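CLIP-associating protein 2 (Mus musculus, PDB 3WOZ) probably binds tubulin through its TOG domains, HEAT-repeat arrays of paired helices, and thereby contributes to microtubule dynamics. Local coordinates at residues Trp84-Leu89 / Phe125-Arg130. Numbering follows the deposited sequence.
Sequences WLFVLL and FNILMR
In the HEAT-repeat array of this TOG domain, helix 85-96 lies beside helix 121-133, and the two meet in an apolar helix-helix contact centred on one branched side chain. The short segments cross at -64°, their axes 10.1 Å apart at closest approach. The central side chain is I127, which buries the most area here; its CA-CB bond points at the other helix, and its two branches divide the contact between them. The CG1 arm, folded beside its own backbone N (chi1 -74°) and then extended, carries I127 CD1 to L85, ending 3.6 Å from L85 CG. I127 CD1 also lies 3.7 Å from the backbone N of F86, so the tip of the isoleucine reaches the main chain at F86. The second branch, I127 CG2, anti to the backbone N, approaches CD2 of F86 at 3.9 Å, obliquely to the ring, and CD2 of L89 at 4.1 Å. One turn after L85, L89 uses that CD2 methyl again, meeting CD2 of L128 at 3.8 Å where the two leucines cross at nearly a right angle. Both also touch Y150 of helix 141-155, which extends the apolar core to a third helix. No hydrogen bond or charge pair links the two segments; their adhesion is dispersive and hydrophobic, buried at the leucines and I127, while F86 forms its solvent-exposed margin.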
ATOM      1  N   TRP A  84      11.348  -3.337   3.332  1.00 44.10           N
ATOM      2  CA  TRP A  84      10.509  -2.377   4.047  1.00 42.97           C
ATOM      3  C   TRP A  84       9.167  -2.175   3.344  1.00 42.52           C
ATOM      4  O   TRP A  84       8.271  -1.505   3.873  1.00 42.60           O
ATOM      5  CB  TRP A  84      11.244  -1.037   4.209  1.00 42.88           C
ATOM      6  CG  TRP A  84      10.546  -0.068   5.135  1.00 42.26           C
ATOM      7  CD1 TRP A  84      10.281  -0.251   6.462  1.00 41.43           C
ATOM      8  CD2 TRP A  84      10.023   1.227   4.797  1.00 41.04           C
ATOM      9  NE1 TRP A  84       9.627   0.847   6.972  1.00 40.87           N
ATOM     10  CE2 TRP A  84       9.457   1.768   5.972  1.00 40.86           C
ATOM     11  CE3 TRP A  84       9.982   1.982   3.615  1.00 40.01           C
ATOM     12  CZ2 TRP A  84       8.855   3.032   6.002  1.00 40.31           C
ATOM     13  CZ3 TRP A  84       9.385   3.233   3.644  1.00 40.16           C
ATOM     14  CH2 TRP A  84       8.831   3.747   4.833  1.00 40.48           C
ATOM     15  N   LEU A  85       9.029  -2.768   2.158  1.00 41.67           N
ATOM     16  CA  LEU A  85       7.863  -2.549   1.311  1.00 41.15           C
ATOM     17  C   LEU A  85       6.537  -2.949   1.968  1.00 40.81           C
ATOM     18  O   LEU A  85       5.539  -2.239   1.816  1.00 40.59           O
ATOM     19  CB  LEU A  85       8.031  -3.232  -0.057  1.00 41.05           C
ATOM     20  CG  LEU A  85       6.877  -3.109  -1.066  1.00 41.48           C
ATOM     21  CD1 LEU A  85       6.536  -1.647  -1.391  1.00 40.34           C
ATOM     22  CD2 LEU A  85       7.155  -3.902  -2.341  1.00 41.44           C
ATOM     23  N   PHE A  86       6.527  -4.066   2.696  1.00 40.29           N
ATOM     24  CA  PHE A  86       5.314  -4.499   3.392  1.00 39.99           C
ATOM     25  C   PHE A  86       4.793  -3.383   4.294  1.00 39.46           C
ATOM     26  O   PHE A  86       3.608  -3.066   4.272  1.00 39.64           O
ATOM     27  CB  PHE A  86       5.543  -5.786   4.207  1.00 40.11           C
ATOM     28  CG  PHE A  86       4.402  -6.122   5.135  1.00 40.84           C
ATOM     29  CD1 PHE A  86       4.421  -5.705   6.466  1.00 41.78           C
ATOM     30  CD2 PHE A  86       3.295  -6.831   4.671  1.00 40.93           C
ATOM     31  CE1 PHE A  86       3.358  -6.004   7.327  1.00 42.32           C
ATOM     32  CE2 PHE A  86       2.233  -7.135   5.517  1.00 41.63           C
ATOM     33  CZ  PHE A  86       2.265  -6.724   6.850  1.00 42.12           C
ATOM     34  N   VAL A  87       5.693  -2.792   5.076  1.00 38.93           N
ATOM     35  CA  VAL A  87       5.348  -1.731   6.014  1.00 38.39           C
ATOM     36  C   VAL A  87       4.893  -0.470   5.277  1.00 38.06           C
ATOM     37  O   VAL A  87       3.849   0.083   5.593  1.00 37.90           O
ATOM     38  CB  VAL A  87       6.528  -1.417   6.973  1.00 38.37           C
ATOM     39  CG1 VAL A  87       6.310  -0.095   7.697  1.00 38.22           C
ATOM     40  CG2 VAL A  87       6.722  -2.562   7.976  1.00 38.33           C
ATOM     41  N   LEU A  88       5.669  -0.041   4.283  1.00 37.43           N
ATOM     42  CA  LEU A  88       5.345   1.149   3.509  1.00 36.71           C
ATOM     43  C   LEU A  88       3.943   1.075   2.909  1.00 36.60           C
ATOM     44  O   LEU A  88       3.125   1.972   3.114  1.00 36.04           O
ATOM     45  CB  LEU A  88       6.384   1.362   2.405  1.00 36.62           C
ATOM     46  CG  LEU A  88       6.127   2.452   1.360  1.00 36.16           C
ATOM     47  CD1 LEU A  88       6.068   3.835   2.010  1.00 34.25           C
ATOM     48  CD2 LEU A  88       7.201   2.395   0.267  1.00 34.42           C
ATOM     49  N   LEU A  89       3.676  -0.010   2.186  1.00 36.46           N
ATOM     50  CA  LEU A  89       2.446  -0.151   1.422  1.00 36.32           C
ATOM     51  C   LEU A  89       1.211  -0.334   2.312  1.00 36.74           C
ATOM     52  O   LEU A  89       0.178   0.317   2.091  1.00 36.82           O
ATOM     53  CB  LEU A  89       2.574  -1.291   0.403  1.00 36.27           C
ATOM     54  CG  LEU A  89       1.369  -1.635  -0.478  1.00 35.98           C
ATOM     55  CD1 LEU A  89       0.808  -0.389  -1.177  1.00 34.94           C
ATOM     56  CD2 LEU A  89       1.735  -2.718  -1.488  1.00 34.32           C
ATOM     57  N   PHE A 125       2.008  -7.240  -5.233  1.00 41.57           N
ATOM     58  CA  PHE A 125       0.788  -8.042  -5.289  1.00 42.11           C
ATOM     59  C   PHE A 125       0.706  -9.051  -4.146  1.00 42.65           C
ATOM     60  O   PHE A 125      -0.366  -9.256  -3.570  1.00 42.44           O
ATOM     61  CB  PHE A 125       0.663  -8.753  -6.638  1.00 41.99           C
ATOM     62  CG  PHE A 125      -0.659  -9.441  -6.841  1.00 42.55           C
ATOM     63  CD1 PHE A 125      -0.769 -10.823  -6.697  1.00 42.65           C
ATOM     64  CD2 PHE A 125      -1.799  -8.705  -7.159  1.00 42.08           C
ATOM     65  CE1 PHE A 125      -1.993 -11.466  -6.882  1.00 42.96           C
ATOM     66  CE2 PHE A 125      -3.030  -9.337  -7.345  1.00 43.17           C
ATOM     67  CZ  PHE A 125      -3.128 -10.721  -7.204  1.00 43.62           C
ATOM     68  N   ASN A 126       1.842  -9.666  -3.820  1.00 43.42           N
ATOM     69  CA  ASN A 126       1.901 -10.677  -2.768  1.00 44.53           C
ATOM     70  C   ASN A 126       1.627 -10.077  -1.397  1.00 45.08           C
ATOM     71  O   ASN A 126       0.948 -10.689  -0.572  1.00 45.16           O
ATOM     72  CB  ASN A 126       3.244 -11.415  -2.788  1.00 44.58           C
ATOM     73  CG  ASN A 126       3.434 -12.263  -4.041  1.00 45.50           C
ATOM     74  OD1 ASN A 126       4.560 -12.618  -4.390  1.00 47.83           O
ATOM     75  ND2 ASN A 126       2.337 -12.586  -4.725  1.00 45.36           N
ATOM     76  N   ILE A 127       2.144  -8.871  -1.169  1.00 45.88           N
ATOM     77  CA  ILE A 127       1.845  -8.112   0.042  1.00 46.36           C
ATOM     78  C   ILE A 127       0.353  -7.804   0.118  1.00 47.08           C
ATOM     79  O   ILE A 127      -0.249  -7.889   1.189  1.00 47.03           O
ATOM     80  CB  ILE A 127       2.671  -6.812   0.112  1.00 46.50           C
ATOM     81  CG1 ILE A 127       4.125  -7.141   0.460  1.00 46.16           C
ATOM     82  CG2 ILE A 127       2.081  -5.830   1.131  1.00 46.00           C
ATOM     83  CD1 ILE A 127       5.103  -6.120  -0.019  1.00 45.57           C
ATOM     84  N   LEU A 128      -0.234  -7.467  -1.025  1.00 47.76           N
ATOM     85  CA  LEU A 128      -1.645  -7.120  -1.083  1.00 48.73           C
ATOM     86  C   LEU A 128      -2.558  -8.317  -0.813  1.00 49.72           C
ATOM     87  O   LEU A 128      -3.627  -8.166  -0.222  1.00 49.60           O
ATOM     88  CB  LEU A 128      -1.983  -6.466  -2.423  1.00 48.58           C
ATOM     89  CG  LEU A 128      -1.398  -5.071  -2.697  1.00 48.25           C
ATOM     90  CD1 LEU A 128      -1.753  -4.623  -4.096  1.00 47.86           C
ATOM     91  CD2 LEU A 128      -1.869  -4.048  -1.691  1.00 47.36           C
HETATM   92  N   MSE A 129      -2.137  -9.505  -1.241  1.00 51.01           N
HETATM   93  CA  MSE A 129      -2.918 -10.711  -0.981  1.00 52.53           C
HETATM   94  C   MSE A 129      -2.928 -11.055   0.511  1.00 53.11           C
HETATM   95  O   MSE A 129      -3.990 -11.299   1.079  1.00 53.25           O
HETATM   96  CB  MSE A 129      -2.439 -11.886  -1.838  1.00 52.87           C
HETATM   97  CG  MSE A 129      -2.687 -11.725  -3.340  1.00 53.85           C
HETATM   98 SE   MSE A 129      -4.527 -11.325  -3.879  1.00 58.89          SE
HETATM   99  CE  MSE A 129      -4.433  -9.375  -3.972  1.00 57.33           C
ATOM    100  N   ARG A 130      -1.754 -11.040   1.137  1.00 54.06           N
ATOM    101  CA  ARG A 130      -1.632 -11.260   2.582  1.00 55.18           C
ATOM    102  C   ARG A 130      -2.370 -10.199   3.407  1.00 55.64           C
ATOM    103  O   ARG A 130      -3.010 -10.528   4.407  1.00 55.62           O
ATOM    104  CB  ARG A 130      -0.159 -11.336   3.007  1.00 55.20           C
ATOM    105  CG  ARG A 130       0.529 -12.657   2.656  1.00 56.53           C
ATOM    106  CD  ARG A 130       1.993 -12.690   3.110  1.00 58.30           C
ATOM    107  NE  ARG A 130       2.830 -11.751   2.361  1.00 58.96           N
ATOM    108  CZ  ARG A 130       3.402 -12.016   1.187  1.00 60.10           C
ATOM    109  NH1 ARG A 130       3.237 -13.199   0.604  1.00 60.24           N
ATOM    110  NH2 ARG A 130       4.139 -11.088   0.587  1.00 60.37           N
TER